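Local coordinates for protein amorpha-4,11-diene synthase (Artemisia annua, PDB 4GAX) that probably cyclises farnesyl diphosphate into a sesquiterpene with loss of diphosphate, as plant sesquiterpene synthases do, at residues A[204-207]-A[208-212]; A[216-219]-A[220-223]; A[527-530]-A[531-534]. All coordinates share one frame; numbering follows the deposited sequence.

Contact 1 of 3, residues A[204-207]-A[208-212]; sequences TEIQ and RALKK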
ATOM      1  N   THR A 204     -17.515   7.190  16.098  1.00 27.14           N
ATOM      2  CA  THR A 204     -16.133   6.816  15.849  1.00 28.11           C
ATOM      3  C   THR A 204     -15.952   6.224  14.456  1.00 26.84           C
ATOM      4  O   THR A 204     -15.007   6.568  13.748  1.00 19.37           O
ATOM      5  CB  THR A 204     -15.617   5.866  16.953  1.00 28.00           C
ATOM      6  OG1 THR A 204     -15.482   6.617  18.163  1.00 26.47           O
ATOM      7  CG2 THR A 204     -14.272   5.266  16.585  1.00 34.14           C
ATOM      8  N   GLU A 205     -16.856   5.338  14.058  1.00 22.70           N
ATOM      9  CA  GLU A 205     -16.762   4.719  12.745  1.00 26.63           C
ATOM     10  C   GLU A 205     -16.936   5.725  11.597  1.00 25.42           C
ATOM     11  O   GLU A 205     -16.222   5.651  10.584  1.00 24.71           O
ATOM     12  CB  GLU A 205     -17.766   3.576  12.615  1.00 29.91           C
ATOM     13  CG  GLU A 205     -17.634   2.782  11.326  1.00 31.49           C
ATOM     14  CD  GLU A 205     -16.358   1.945  11.268  1.00 33.59           C
ATOM     15  OE1 GLU A 205     -15.630   1.842  12.285  1.00 33.29           O
ATOM     16  OE2 GLU A 205     -16.095   1.374  10.192  1.00 25.11           O
ATOM     17  N   ILE A 206     -17.872   6.663  11.749  1.00 21.90           N
ATOM     18  CA  ILE A 206     -18.000   7.758  10.778  1.00 19.36           C
ATOM     19  C   ILE A 206     -16.724   8.621  10.759  1.00 20.72           C
ATOM     20  O   ILE A 206     -16.197   8.955   9.708  1.00 23.50           O
ATOM     21  CB  ILE A 206     -19.185   8.657  11.128  1.00 22.17           C
ATOM     22  CG1 ILE A 206     -20.485   7.850  11.061  1.00 21.91           C
ATOM     23  CG2 ILE A 206     -19.247   9.870  10.189  1.00 18.46           C
ATOM     24  CD1 ILE A 206     -21.687   8.587  11.660  1.00 20.28           C
ATOM     25  N   GLN A 207     -16.222   8.989  11.927  1.00 18.70           N
ATOM     26  CA  GLN A 207     -15.076   9.893  11.967  1.00 18.50           C
ATOM     27  C   GLN A 207     -13.799   9.237  11.440  1.00 19.61           C
ATOM     28  O   GLN A 207     -12.974   9.908  10.821  1.00 21.45           O
ATOM     29  CB  GLN A 207     -14.885  10.482  13.365  1.00 21.28           C
ATOM     30  CG  GLN A 207     -15.087  12.011  13.430  1.00 44.91           C
ATOM     31  CD  GLN A 207     -14.378  12.797  12.294  1.00 64.97           C
ATOM     32  OE1 GLN A 207     -13.237  12.493  11.900  1.00 57.60           O
ATOM     33  NE2 GLN A 207     -15.063  13.824  11.776  1.00 52.09           N
ATOM     34  N   ARG A 208     -13.641   7.927  11.619  1.00 23.62           N
ATOM     35  CA  ARG A 208     -12.460   7.285  11.025  1.00 24.27           C
ATOM     36  C   ARG A 208     -12.546   7.329   9.500  1.00 26.96           C
ATOM     37  O   ARG A 208     -11.560   7.636   8.835  1.00 24.78           O
ATOM     38  CB  ARG A 208     -12.199   5.855  11.546  1.00 36.47           C
ATOM     39  CG  ARG A 208     -13.329   4.852  11.381  1.00 38.20           C
ATOM     40  CD  ARG A 208     -12.932   3.463  11.940  1.00 38.08           C
ATOM     41  NE  ARG A 208     -11.866   2.864  11.162  1.00 46.41           N
ATOM     42  CZ  ARG A 208     -12.024   1.895  10.261  1.00 35.19           C
ATOM     43  NH1 ARG A 208     -13.214   1.351  10.022  1.00 34.32           N
ATOM     44  NH2 ARG A 208     -10.970   1.461   9.597  1.00 32.85           N
ATOM     45  N   ALA A 209     -13.733   7.060   8.955  1.00 22.06           N
ATOM     46  CA  ALA A 209     -13.942   7.130   7.513  1.00 23.92           C
ATOM     47  C   ALA A 209     -13.649   8.531   6.969  1.00 22.88           C
ATOM     48  O   ALA A 209     -12.997   8.685   5.926  1.00 19.25           O
ATOM     49  CB  ALA A 209     -15.367   6.701   7.163  1.00 21.85           C
ATOM     50  N   LEU A 210     -14.141   9.551   7.669  1.00 15.03           N
ATOM     51  CA  LEU A 210     -13.894  10.935   7.266  1.00 19.53           C
ATOM     52  C   LEU A 210     -12.403  11.306   7.316  1.00 28.77           C
ATOM     53  O   LEU A 210     -11.915  12.086   6.486  1.00 23.52           O
ATOM     54  CB  LEU A 210     -14.709  11.893   8.143  1.00 23.04           C
ATOM     55  CG  LEU A 210     -16.233  11.809   7.981  1.00 23.05           C
ATOM     56  CD1 LEU A 210     -16.937  12.783   8.925  1.00 21.90           C
ATOM     57  CD2 LEU A 210     -16.642  12.070   6.537  1.00 26.02           C
ATOM     58  N   LYS A 211     -11.683  10.759   8.295  1.00 23.76           N
ATOM     59  CA  LYS A 211     -10.237  10.983   8.400  1.00 23.61           C
ATOM     60  C   LYS A 211      -9.482  10.340   7.225  1.00 22.43           C
ATOM     61  O   LYS A 211      -8.548  10.936   6.683  1.00 27.37           O
ATOM     62  CB  LYS A 211      -9.706  10.441   9.733  1.00 25.89           C
ATOM     63  CG  LYS A 211      -8.341  10.982  10.155  1.00 39.97           C
ATOM     64  CD  LYS A 211      -8.277  11.240  11.674  1.00 53.66           C
ATOM     65  CE  LYS A 211      -9.127  12.452  12.093  1.00 63.56           C
ATOM     66  NZ  LYS A 211     -10.379  12.098  12.848  1.00 57.51           N
ATOM     67  N   LYS A 212      -9.881   9.135   6.833  1.00 20.78           N
ATOM     68  CA  LYS A 212      -9.269   8.471   5.679  1.00 17.98           C
ATOM     69  C   LYS A 212     -10.248   7.457   5.118  1.00 19.33           C
ATOM     70  O   LYS A 212     -10.723   6.558   5.835  1.00 20.80           O
ATOM     71  CB  LYS A 212      -7.959   7.762   6.072  1.00 21.66           C
ATOM     72  CG  LYS A 212      -7.300   7.023   4.893  1.00 24.56           C
ATOM     73  CD  LYS A 212      -6.009   6.301   5.308  1.00 24.36           C
ATOM     74  CE  LYS A 212      -4.885   7.268   5.637  1.00 26.80           C
ATOM     75  NZ  LYS A 212      -3.549   6.570   5.584  1.00 31.00           N
TER
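Glu205 and Arg208, one helical turn apart, run side by side and form a salt bridge. Arg208 NH1 reaches Glu205 OE2 at 2.9 Å on its syn side, within the guanidinium plane but tilted from that of the carboxylate; a weaker bond to OE1 is longer, at 3.3 Å. Arg208 CG sits between the backbone N and the carbonyl carbon (chi1 57°), which presses it to 3.1 Å from Glu205 O and sends the chain back along Glu205. The other end of the guanidinium, NH2, pairs with Glu222 and Gln225.

A second polar link spans a full i to i+4 step: the bent Lys211 chain brings NZ to 3.0 Å from Gln207 OE1, while Gln207 crosses Leu210 at about a right angle, NE2 beside CD1. Apolar contact is confined to Ile206 CG2 and Leu210 CD1, 3.9 Å apart.

Backbone bonds from Arg208 N to Thr204 O through Lys211 N to Gln207 O carry the helix to its end, and Lys212 leaves helical angles. Ile206, Ala209 and Leu210 pack on helices 157-167 and 175-194, whereas Glu205 faces helix 219-232, placing this closing turn of helix 200-211 within the helical N-terminal domain.

Contact 2 of 3, residues A[216-219]-A[220-223]; sequences KRLP and RIEA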
ATOM      1  N   LYS A 216      -8.291   4.194   0.606  1.00 17.96           N
ATOM      2  CA  LYS A 216      -6.934   4.683   0.844  1.00 22.40           C
ATOM      3  C   LYS A 216      -6.212   3.988   2.007  1.00 25.04           C
ATOM      4  O   LYS A 216      -4.985   4.027   2.085  1.00 24.55           O
ATOM      5  CB  LYS A 216      -6.938   6.215   1.035  1.00 23.61           C
ATOM      6  CG  LYS A 216      -7.019   6.967  -0.304  1.00 36.34           C
ATOM      7  CD  LYS A 216      -7.292   8.461  -0.154  1.00 46.49           C
ATOM      8  CE  LYS A 216      -6.186   9.174   0.593  1.00 48.90           C
ATOM      9  NZ  LYS A 216      -4.879   8.626   0.189  1.00 54.30           N
ATOM     10  N   ARG A 217      -6.967   3.373   2.916  1.00 19.98           N
ATOM     11  CA  ARG A 217      -6.371   2.655   4.052  1.00 18.18           C
ATOM     12  C   ARG A 217      -5.908   1.265   3.601  1.00 20.34           C
ATOM     13  O   ARG A 217      -6.633   0.546   2.893  1.00 16.75           O
ATOM     14  CB  ARG A 217      -7.383   2.522   5.198  1.00 19.10           C
ATOM     15  CG  ARG A 217      -6.829   1.842   6.470  1.00 23.19           C
ATOM     16  CD  ARG A 217      -7.746   2.124   7.678  1.00 29.90           C
ATOM     17  NE  ARG A 217      -9.111   2.225   7.201  1.00 46.73           N
ATOM     18  CZ  ARG A 217      -9.857   3.318   7.269  1.00 33.79           C
ATOM     19  NH1 ARG A 217      -9.393   4.420   7.845  1.00 32.81           N
ATOM     20  NH2 ARG A 217     -11.074   3.291   6.762  1.00 27.61           N
ATOM     21  N   LEU A 218      -4.699   0.884   4.008  1.00 19.30           N
ATOM     22  CA  LEU A 218      -4.169  -0.436   3.678  1.00 14.34           C
ATOM     23  C   LEU A 218      -5.106  -1.487   4.288  1.00 14.63           C
ATOM     24  O   LEU A 218      -5.542  -1.321   5.426  1.00 19.33           O
ATOM     25  CB  LEU A 218      -2.775  -0.581   4.296  1.00 15.43           C
ATOM     26  CG  LEU A 218      -1.568  -0.218   3.426  1.00 36.35           C
ATOM     27  CD1 LEU A 218      -1.961   0.377   2.086  1.00 46.20           C
ATOM     28  CD2 LEU A 218      -0.623   0.696   4.182  1.00 37.59           C
ATOM     29  N   PRO A 219      -5.379  -2.579   3.557  1.00 20.35           N
ATOM     30  CA  PRO A 219      -6.339  -3.592   4.026  1.00 21.73           C
ATOM     31  C   PRO A 219      -6.033  -4.198   5.393  1.00 22.42           C
ATOM     32  O   PRO A 219      -6.976  -4.438   6.137  1.00 22.26           O
ATOM     33  CB  PRO A 219      -6.303  -4.680   2.935  1.00 20.81           C
ATOM     34  CG  PRO A 219      -5.187  -4.277   1.972  1.00 25.25           C
ATOM     35  CD  PRO A 219      -4.959  -2.807   2.157  1.00 20.36           C
ATOM     36  N   ARG A 220      -4.769  -4.439   5.732  1.00 17.87           N
ATOM     37  CA  ARG A 220      -4.459  -5.010   7.055  1.00 17.53           C
ATOM     38  C   ARG A 220      -4.721  -3.998   8.171  1.00 16.99           C
ATOM     39  O   ARG A 220      -5.114  -4.356   9.298  1.00 18.75           O
ATOM     40  CB  ARG A 220      -3.001  -5.491   7.116  1.00 20.31           C
ATOM     41  CG  ARG A 220      -2.630  -6.267   8.390  1.00 17.09           C
ATOM     42  CD  ARG A 220      -3.423  -7.567   8.510  1.00 18.92           C
ATOM     43  NE  ARG A 220      -2.902  -8.396   9.601  1.00 17.74           N
ATOM     44  CZ  ARG A 220      -3.425  -9.556   9.991  1.00 23.66           C
ATOM     45  NH1 ARG A 220      -4.514 -10.042   9.393  1.00 19.52           N
ATOM     46  NH2 ARG A 220      -2.857 -10.229  10.989  1.00 20.80           N
ATOM     47  N   ILE A 221      -4.512  -2.722   7.870  1.00 19.18           N
ATOM     48  CA  ILE A 221      -4.803  -1.682   8.862  1.00 18.34           C
ATOM     49  C   ILE A 221      -6.325  -1.534   9.015  1.00 18.10           C
ATOM     50  O   ILE A 221      -6.825  -1.294  10.115  1.00 23.35           O
ATOM     51  CB  ILE A 221      -4.171  -0.325   8.468  1.00 18.68           C
ATOM     52  CG1 ILE A 221      -2.642  -0.453   8.452  1.00 19.02           C
ATOM     53  CG2 ILE A 221      -4.582   0.773   9.424  1.00 23.62           C
ATOM     54  CD1 ILE A 221      -1.922   0.823   7.940  1.00 21.97           C
ATOM     55  N   GLU A 222      -7.067  -1.657   7.919  1.00 17.04           N
ATOM     56  CA  GLU A 222      -8.541  -1.634   8.032  1.00 23.05           C
ATOM     57  C   GLU A 222      -9.048  -2.771   8.917  1.00 23.03           C
ATOM     58  O   GLU A 222      -9.907  -2.566   9.774  1.00 23.55           O
ATOM     59  CB  GLU A 222      -9.215  -1.682   6.662  1.00 25.59           C
ATOM     60  CG  GLU A 222     -10.735  -1.958   6.690  1.00 19.07           C
ATOM     61  CD  GLU A 222     -11.552  -0.804   7.271  1.00 30.97           C
ATOM     62  OE1 GLU A 222     -10.985   0.299   7.496  1.00 22.53           O
ATOM     63  OE2 GLU A 222     -12.780  -0.996   7.493  1.00 26.54           O
ATOM     64  N   ALA A 223      -8.487  -3.958   8.739  1.00 16.53           N
ATOM     65  CA  ALA A 223      -8.926  -5.117   9.506  1.00 16.90           C
ATOM     66  C   ALA A 223      -8.774  -4.891  11.002  1.00 22.22           C
ATOM     67  O   ALA A 223      -9.708  -5.150  11.768  1.00 25.28           O
ATOM     68  CB  ALA A 223      -8.165  -6.387   9.067  1.00 17.74           C
TER
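Glu222 OE1 is gripped by two arginines, Arg217 from the preceding loop and Arg208 from helix 200-211. Arg217 NE approaches it to 2.7 Å, a salt bridge whose hydrogen bond is weak because the N-H points well off line (128°). Arg217 NH2 is also near, 3.1 Å from the same oxygen, and the guanidinium and carboxylate planes are inclined by 34°. Glu222 OE2 in turn pairs with Arg89. With positive groups around both oxygens, this buried carboxylate is probably kept in its charged form, and it probably offsets the closeness of the Arg208 and Arg217 guanidinium groups.

Arg217 leaves the backbone with CG opposite its own N (chi1 -177°), which carries the aliphatic part of the chain across Ile221 before the turn about CG-CD brings NE to the carboxylate; CD rests 3.9 Å from Ile221 CG2. The other branch of Ile221 takes Leu218, whose CD2 meets CD1 of Ile221 at 4.0 Å.

The backbone here starts a helix. Leu218 is the N-cap residue, and its carbonyl O accepts Glu222 N at 2.9 Å; Pro219 O then takes Ala223 N at 3.0 Å. Pro219 fills the first helical position, a common site for proline because no N-H is called for there.

Arg220 NH2 is bonded to Phe248 O, and the Arg220 chain lies against helix 238-269. Ile221 packs on Leu552 and Leu556 of helix 547-557, while Leu218 and Pro219 lean on helix 519-535, so the first turn of helix 219-232 is enclosed by helices on several sides.

Contact 3 of 3, residues A[527-530]-A[531-534]; sequences NLVH and FLDV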
ATOM      1  N   ASN A 527      -1.388  -0.948  -3.380  1.00 14.44           N
ATOM      2  CA  ASN A 527      -1.175  -0.900  -1.936  1.00 16.14           C
ATOM      3  C   ASN A 527       0.062  -0.056  -1.651  1.00 18.69           C
ATOM      4  O   ASN A 527       0.057   0.781  -0.750  1.00 19.24           O
ATOM      5  CB  ASN A 527      -1.013  -2.307  -1.347  1.00 15.99           C
ATOM      6  CG  ASN A 527      -2.307  -3.106  -1.354  1.00 22.57           C
ATOM      7  OD1 ASN A 527      -3.412  -2.542  -1.453  1.00 17.32           O
ATOM      8  ND2 ASN A 527      -2.179  -4.428  -1.240  1.00 14.28           N
ATOM      9  N   LEU A 528       1.124  -0.272  -2.430  1.00 17.10           N
ATOM     10  CA  LEU A 528       2.340   0.524  -2.249  1.00 16.28           C
ATOM     11  C   LEU A 528       2.082   2.008  -2.499  1.00 21.38           C
ATOM     12  O   LEU A 528       2.687   2.859  -1.848  1.00 18.29           O
ATOM     13  CB  LEU A 528       3.486   0.021  -3.138  1.00 15.04           C
ATOM     14  CG  LEU A 528       4.069  -1.323  -2.671  1.00 21.03           C
ATOM     15  CD1 LEU A 528       5.076  -1.859  -3.691  1.00 29.16           C
ATOM     16  CD2 LEU A 528       4.733  -1.181  -1.303  1.00 19.08           C
ATOM     17  N   VAL A 529       1.194   2.332  -3.434  1.00 16.41           N
ATOM     18  CA  VAL A 529       0.843   3.749  -3.647  1.00 19.50           C
ATOM     19  C   VAL A 529       0.085   4.312  -2.447  1.00 13.91           C
ATOM     20  O   VAL A 529       0.381   5.408  -1.973  1.00 20.50           O
ATOM     21  CB  VAL A 529      -0.030   3.946  -4.924  1.00 23.64           C
ATOM     22  CG1 VAL A 529      -0.473   5.402  -5.051  1.00 26.44           C
ATOM     23  CG2 VAL A 529       0.740   3.531  -6.172  1.00 24.16           C
ATOM     24  N   HIS A 530      -0.892   3.565  -1.940  1.00 16.47           N
ATOM     25  CA  HIS A 530      -1.637   4.026  -0.763  1.00 18.89           C
ATOM     26  C   HIS A 530      -0.750   4.112   0.476  1.00 23.68           C
ATOM     27  O   HIS A 530      -0.943   4.976   1.346  1.00 21.62           O
ATOM     28  CB  HIS A 530      -2.852   3.124  -0.506  1.00 18.13           C
ATOM     29  CG  HIS A 530      -3.974   3.358  -1.468  1.00 18.92           C
ATOM     30  ND1 HIS A 530      -4.747   2.338  -1.979  1.00 21.29           N
ATOM     31  CD2 HIS A 530      -4.450   4.505  -2.007  1.00 15.84           C
ATOM     32  CE1 HIS A 530      -5.652   2.847  -2.799  1.00 19.64           C
ATOM     33  NE2 HIS A 530      -5.489   4.159  -2.839  1.00 23.00           N
ATOM     34  N   PHE A 531       0.245   3.235   0.545  1.00 18.54           N
ATOM     35  CA  PHE A 531       1.212   3.308   1.645  1.00 19.47           C
ATOM     36  C   PHE A 531       1.916   4.659   1.747  1.00 19.63           C
ATOM     37  O   PHE A 531       2.319   5.098   2.852  1.00 21.30           O
ATOM     38  CB  PHE A 531       2.250   2.184   1.546  1.00 18.43           C
ATOM     39  CG  PHE A 531       3.266   2.228   2.637  1.00 25.03           C
ATOM     40  CD1 PHE A 531       2.913   1.878   3.931  1.00 27.95           C
ATOM     41  CD2 PHE A 531       4.563   2.645   2.386  1.00 23.61           C
ATOM     42  CE1 PHE A 531       3.841   1.926   4.956  1.00 27.34           C
ATOM     43  CE2 PHE A 531       5.505   2.691   3.414  1.00 27.93           C
ATOM     44  CZ  PHE A 531       5.140   2.328   4.700  1.00 24.32           C
ATOM     45  N   LEU A 532       2.071   5.341   0.617  1.00 19.95           N
ATOM     46  CA  LEU A 532       2.792   6.626   0.626  1.00 21.94           C
ATOM     47  C   LEU A 532       2.098   7.610   1.550  1.00 25.68           C
ATOM     48  O   LEU A 532       2.745   8.471   2.159  1.00 25.75           O
ATOM     49  CB  LEU A 532       2.893   7.231  -0.781  1.00 24.64           C
ATOM     50  CG  LEU A 532       3.595   6.436  -1.895  1.00 30.08           C
ATOM     51  CD1 LEU A 532       3.258   7.022  -3.277  1.00 31.13           C
ATOM     52  CD2 LEU A 532       5.086   6.417  -1.677  1.00 26.76           C
ATOM     53  N   ASP A 533       0.779   7.469   1.667  1.00 26.58           N
ATOM     54  CA  ASP A 533       0.004   8.344   2.545  1.00 27.22           C
ATOM     55  C   ASP A 533       0.375   8.113   4.006  1.00 25.88           C
ATOM     56  O   ASP A 533       0.311   9.035   4.812  1.00 22.66           O
ATOM     57  CB  ASP A 533      -1.502   8.125   2.337  1.00 25.75           C
ATOM     58  CG  ASP A 533      -2.320   9.375   2.632  1.00 42.12           C
ATOM     59  OD1 ASP A 533      -1.864  10.497   2.295  1.00 37.05           O
ATOM     60  OD2 ASP A 533      -3.421   9.236   3.202  1.00 47.63           O
ATOM     61  N   VAL A 534       0.768   6.882   4.339  1.00 22.99           N
ATOM     62  CA  VAL A 534       1.229   6.537   5.686  1.00 23.78           C
ATOM     63  C   VAL A 534       2.691   6.922   5.856  1.00 27.02           C
ATOM     64  O   VAL A 534       3.107   7.471   6.886  1.00 27.20           O
ATOM     65  CB  VAL A 534       1.088   5.015   5.938  1.00 23.85           C
ATOM     66  CG1 VAL A 534       1.878   4.599   7.179  1.00 30.63           C
ATOM     67  CG2 VAL A 534      -0.396   4.640   6.073  1.00 23.41           C
TER
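Leu532 turns back onto Val529 because its CG stands opposite its own carbonyl carbon (chi1 -59°), laying the branch along the preceding helical turn. Leu532 CD1 comes to 3.5 Å from Val529 O and, more loosely, to 4.4 Å from Val529 CG1. Phe531 takes the other course: with CG opposite the backbone N (chi1 179°) its ring swings off the axis and leaves the 527-530 turn, and contact with that turn rests on CB, 3.5 Å from Asn527 O. The ring instead meets Trp288, the planes inclined by about 30°.

The backbone changes its pairing within this short span. Phe531 N bonds to Asn527 O at 2.8 Å in the i to i+4 manner of an alpha helix. The next two N-H groups pair one residue closer: Leu532 N with Val529 O at 3.1 Å and Asp533 N with His530 O at 3.0 Å, both donors standing above the carbonyl plane. The corresponding i to i+4 separation from Val529 O to Asp533 N has opened to 4.2 Å. This shift to i to i+3 bonding is the 3-10 pattern, a local tightening near the C-terminal end of helix 519-535.

His530 and Asp533 face the segment before helix 219-232: the imidazole meets Trp215 edge to face, and Asp533 OD2 forms long, weak ion pairs with Lys212 and Lys216. Asn527 ND2 is held by Ser292 O. Leu528 and Phe531 press on helix 282-292, Val529 and Leu532 on helix 447-461, and Val529 also on helix 489-513, so the turn lies deep in an all-helical bundle consistent with the class I terpene synthase fold.

Overall arrangement
The three contacts run from a partly buried site to the middle of the chain. Measured from the contact's centre to the centre of the chain, contact 1 lies at about 19 Å, the buried contact 2 at about 9 Å and contact 3 at about 4 Å. Contacts 1 and 2 lie on consecutive helices and share a charged network in which Arg208 and Arg217 converge on Glu222. Leu218 joins contact 2 to contact 3 by packing against Phe531, and weak, long ion pairs also tie contacts 1 and 2 to contact 3. Chemistry follows place: salt bridges cross contacts 1 and 2 but not contact 3, where backbone bonds hold the turn itself and mostly apolar side chains pack on surrounding helices.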